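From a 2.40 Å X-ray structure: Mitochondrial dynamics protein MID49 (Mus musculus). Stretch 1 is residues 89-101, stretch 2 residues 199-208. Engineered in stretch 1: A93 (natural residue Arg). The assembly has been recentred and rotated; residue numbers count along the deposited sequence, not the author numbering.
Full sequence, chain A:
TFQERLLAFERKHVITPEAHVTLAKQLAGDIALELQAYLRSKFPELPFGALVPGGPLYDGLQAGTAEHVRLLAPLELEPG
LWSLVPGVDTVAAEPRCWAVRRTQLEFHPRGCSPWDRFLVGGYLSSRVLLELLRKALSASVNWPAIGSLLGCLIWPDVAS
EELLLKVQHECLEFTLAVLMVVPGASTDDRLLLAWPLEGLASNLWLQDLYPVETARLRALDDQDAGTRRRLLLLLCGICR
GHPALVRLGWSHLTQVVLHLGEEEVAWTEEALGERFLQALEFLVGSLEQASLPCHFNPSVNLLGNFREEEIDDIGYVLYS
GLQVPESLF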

# COMPACT_ATOMS: atom_id res chain seq x y z
N ASP A 89 -14.79 10.20 -13.72
CA ASP A 89 -16.06 10.39 -14.42
C ASP A 89 -17.21 10.73 -13.48
O ASP A 89 -18.33 10.98 -13.92
N THR A 90 -16.94 10.78 -12.18
CA THR A 90 -17.93 11.24 -11.23
C THR A 90 -17.81 12.76 -11.03
O THR A 90 -16.93 13.38 -11.61
N VAL A 91 -18.70 13.35 -10.23
CA VAL A 91 -18.66 14.79 -9.97
C VAL A 91 -17.44 15.23 -9.14
O VAL A 91 -16.92 16.33 -9.32
N ALA A 92 -16.95 14.37 -8.25
CA ALA A 92 -15.57 14.47 -7.77
C ALA A 92 -14.86 13.97 -8.98
O ALA A 92 -15.21 12.93 -9.49
N ALA A 93 -13.88 14.68 -9.48
CA ALA A 93 -13.29 14.25 -10.75
C ALA A 93 -11.93 13.75 -10.42
O ALA A 93 -10.92 14.33 -10.79
N GLU A 94 -11.91 12.70 -9.62
CA GLU A 94 -10.73 12.25 -8.92
C GLU A 94 -10.23 10.96 -9.52
O GLU A 94 -10.81 9.90 -9.27
N PRO A 95 -9.14 11.04 -10.30
CA PRO A 95 -8.58 9.83 -10.90
C PRO A 95 -8.06 8.80 -9.87
O PRO A 95 -8.03 7.62 -10.18
N ARG A 96 -7.73 9.22 -8.65
CA ARG A 96 -7.27 8.27 -7.62
C ARG A 96 -8.38 7.38 -7.08
O ARG A 96 -8.09 6.40 -6.38
N CYS A 97 -9.64 7.70 -7.40
CA CYS A 97 -10.78 7.01 -6.77
C CYS A 97 -11.72 6.33 -7.75
O CYS A 97 -11.64 6.49 -8.95
N TRP A 98 -12.64 5.56 -7.20
CA TRP A 98 -13.63 4.83 -7.98
C TRP A 98 -14.94 4.73 -7.20
O TRP A 98 -14.92 4.65 -5.96
N ALA A 99 -16.07 4.75 -7.91
CA ALA A 99 -17.37 4.56 -7.24
C ALA A 99 -17.87 3.15 -7.51
O ALA A 99 -17.53 2.53 -8.51
N VAL A 100 -18.64 2.65 -6.56
CA VAL A 100 -19.24 1.34 -6.67
C VAL A 100 -20.76 1.56 -6.70
O VAL A 100 -21.38 1.95 -5.70
N ARG A 101 -21.35 1.34 -7.88
CA ARG A 101 -22.74 1.70 -8.17
C ARG A 101 -23.65 0.49 -7.99
O ARG A 101 -23.42 -0.58 -8.55
N GLY A 199 -11.89 14.14 3.72
CA GLY A 199 -12.34 15.32 3.02
C GLY A 199 -12.79 14.81 1.66
O GLY A 199 -12.55 13.64 1.34
N LEU A 200 -13.43 15.67 0.88
CA LEU A 200 -13.90 15.38 -0.49
C LEU A 200 -14.84 14.15 -0.57
O LEU A 200 -15.87 14.12 0.11
N ALA A 201 -14.50 13.15 -1.39
CA ALA A 201 -15.39 12.02 -1.67
C ALA A 201 -15.10 10.72 -0.90
O ALA A 201 -14.52 9.78 -1.44
N SER A 202 -15.60 10.64 0.33
CA SER A 202 -15.36 9.51 1.21
C SER A 202 -16.34 8.40 0.91
O SER A 202 -16.15 7.26 1.34
N ASN A 203 -17.36 8.71 0.14
CA ASN A 203 -18.17 7.64 -0.42
C ASN A 203 -17.35 6.85 -1.47
O ASN A 203 -17.53 5.65 -1.62
N LEU A 204 -16.42 7.51 -2.14
CA LEU A 204 -15.59 6.84 -3.13
C LEU A 204 -14.54 5.90 -2.51
O LEU A 204 -14.08 6.12 -1.38
N TRP A 205 -14.18 4.87 -3.27
CA TRP A 205 -13.14 3.91 -2.92
C TRP A 205 -11.79 4.37 -3.48
O TRP A 205 -11.75 5.13 -4.44
N LEU A 206 -10.70 3.93 -2.87
CA LEU A 206 -9.39 4.32 -3.34
C LEU A 206 -8.79 3.20 -4.23
O LEU A 206 -8.82 2.01 -3.90
N GLN A 207 -8.26 3.58 -5.38
CA GLN A 207 -7.65 2.58 -6.24
C GLN A 207 -6.35 2.11 -5.63
O GLN A 207 -5.51 2.91 -5.21
N ASP A 208 -6.16 0.80 -5.63
CA ASP A 208 -4.94 0.22 -5.15
C ASP A 208 -4.25 -0.54 -6.28
O ASP A 208 -4.72 -1.59 -6.69

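L204 buries the largest area of any residue here and packs against A92, C97 and A99. Just before its strand in this antiparallel pairing, it points toward stretch 1 in the m,t rotamer. Its CD2 meets A99 CB at 3.5 Å, its CD1 lies 4.0 Å from both A92 CB and T90 OG1, and its CB packs 3.8 Å from C97 CB. A92 and A99 meet it with single methyl groups. A92 CB also meets A201 CB at 3.9 Å.

The register is set by backbone bonds: W205 N to W98 O (2.8 Å), W98 N to W205 O (2.9 Å) and Q207 N to R96 O (3.0 Å). A water donates to R96 O at 3.0 Å and to Q207 O at 3.1 Å, bridging the last rung.

The rule is alternation: backbone hydrogen bonds carry the pairing while side chains take opposite faces. C97 (m) and L206 (t,p) share one, with C97 SG 4.4 Å from L206 CD1. W98 and W205, both m at chi1, take the other. Over the face of the W205 ring sits V100 (t), its CG2 3.6 Å from W205 CD1 in a CH-pi contact. Extended Q207 (t,t) brings NE2 within 3.8 Å of W98 NE1, a contact without a hydrogen bond. Before the strand, E94 OE2 accepts from R96 N at 2.9 Å within the type I turn from E94 to C97.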

# COMPACT_ATOMS: atom_id res chain seq x y z
CB ASP A 89 -16.41 9.13 -15.22
CG ASP A 89 -15.44 8.84 -16.36
OD1 ASP A 89 -14.87 9.77 -16.98
OD2 ASP A 89 -15.23 7.65 -16.65
CB THR A 90 -17.80 10.52 -9.89
OG1 THR A 90 -16.53 10.83 -9.29
CG2 THR A 90 -17.88 9.04 -10.08
CB VAL A 91 -19.97 15.25 -9.31
CG1 VAL A 91 -21.12 15.21 -10.32
CG2 VAL A 91 -20.28 14.41 -8.08
CB ALA A 92 -15.30 13.59 -6.55
CB ALA A 93 -13.25 15.40 -11.75
CB GLU A 94 -11.05 12.08 -7.42
CG GLU A 94 -9.87 11.62 -6.59
CD GLU A 94 -8.60 12.41 -6.88
OE1 GLU A 94 -8.50 13.58 -6.45
OE2 GLU A 94 -7.72 11.86 -7.57
CB PRO A 95 -7.46 10.37 -11.79
CG PRO A 95 -7.12 11.71 -11.20
CD PRO A 95 -8.39 12.25 -10.67
CB ARG A 96 -6.63 9.00 -6.44
CG ARG A 96 -5.33 9.70 -6.73
CD ARG A 96 -4.93 10.55 -5.53
NE ARG A 96 -4.09 11.69 -5.91
CZ ARG A 96 -2.79 11.81 -5.63
NH1 ARG A 96 -2.14 10.84 -4.98
NH2 ARG A 96 -2.12 12.89 -6.02
CB CYS A 97 -11.61 7.98 -5.92
SG CYS A 97 -10.72 8.79 -4.60
CB TRP A 98 -13.10 3.42 -8.33
CG TRP A 98 -12.18 3.37 -9.53
CD1 TRP A 98 -10.90 3.86 -9.64
CD2 TRP A 98 -12.49 2.78 -10.80
NE1 TRP A 98 -10.40 3.62 -10.90
CE2 TRP A 98 -11.35 2.95 -11.63
CE3 TRP A 98 -13.61 2.13 -11.31
CZ2 TRP A 98 -11.31 2.49 -12.93
CZ3 TRP A 98 -13.56 1.66 -12.62
CH2 TRP A 98 -12.42 1.84 -13.41
CB ALA A 99 -18.39 5.58 -7.68
CB VAL A 100 -18.80 0.40 -5.49
CG1 VAL A 100 -19.40 -0.97 -5.62
CG2 VAL A 100 -17.28 0.28 -5.42
CB ARG A 101 -22.87 2.23 -9.60
CG ARG A 101 -24.23 2.80 -9.97
CD ARG A 101 -24.36 3.02 -11.50
NE ARG A 101 -23.81 4.31 -11.93
CZ ARG A 101 -23.24 4.52 -13.12
NH1 ARG A 101 -23.12 3.52 -14.00
NH2 ARG A 101 -22.77 5.73 -13.42
CB LEU A 200 -12.71 15.21 -1.44
CG LEU A 200 -12.95 15.40 -2.95
CD1 LEU A 200 -13.63 16.74 -3.23
CD2 LEU A 200 -11.67 15.23 -3.78
CB ALA A 201 -15.36 11.74 -3.13
CB SER A 202 -15.44 9.92 2.69
OG SER A 202 -14.17 10.29 3.21
CB ASN A 203 -19.45 8.21 -1.03
CG ASN A 203 -20.36 8.86 0.02
OD1 ASN A 203 -20.46 8.39 1.15
ND2 ASN A 203 -20.99 9.98 -0.35
CB LEU A 204 -14.90 7.85 -4.04
CG LEU A 204 -15.88 8.74 -4.81
CD1 LEU A 204 -15.14 9.72 -5.69
CD2 LEU A 204 -16.84 7.93 -5.65
CB TRP A 205 -13.49 2.53 -3.49
CG TRP A 205 -14.70 1.99 -2.83
CD1 TRP A 205 -15.96 2.51 -2.88
CD2 TRP A 205 -14.76 0.86 -1.97
NE1 TRP A 205 -16.81 1.77 -2.10
CE2 TRP A 205 -16.10 0.75 -1.53
CE3 TRP A 205 -13.82 -0.07 -1.53
CZ2 TRP A 205 -16.52 -0.25 -0.68
CZ3 TRP A 205 -14.23 -1.07 -0.68
CH2 TRP A 205 -15.57 -1.16 -0.26
CB LEU A 206 -8.48 4.62 -2.16
CG LEU A 206 -7.10 5.19 -2.42
CD1 LEU A 206 -7.26 6.65 -2.80
CD2 LEU A 206 -6.26 5.04 -1.20
CB GLN A 207 -7.37 3.14 -7.63
CG GLN A 207 -6.70 2.13 -8.54
CD GLN A 207 -6.34 2.71 -9.90
OE1 GLN A 207 -5.62 3.71 -9.99
NE2 GLN A 207 -6.87 2.10 -10.95
CB ASP A 208 -5.22 -0.72 -3.99
CG ASP A 208 -3.97 -1.47 -3.55
OD1 ASP A 208 -2.89 -0.85 -3.54
OD2 ASP A 208 -4.08 -2.69 -3.25
O HOH W 1 -5.16 5.91 -5.75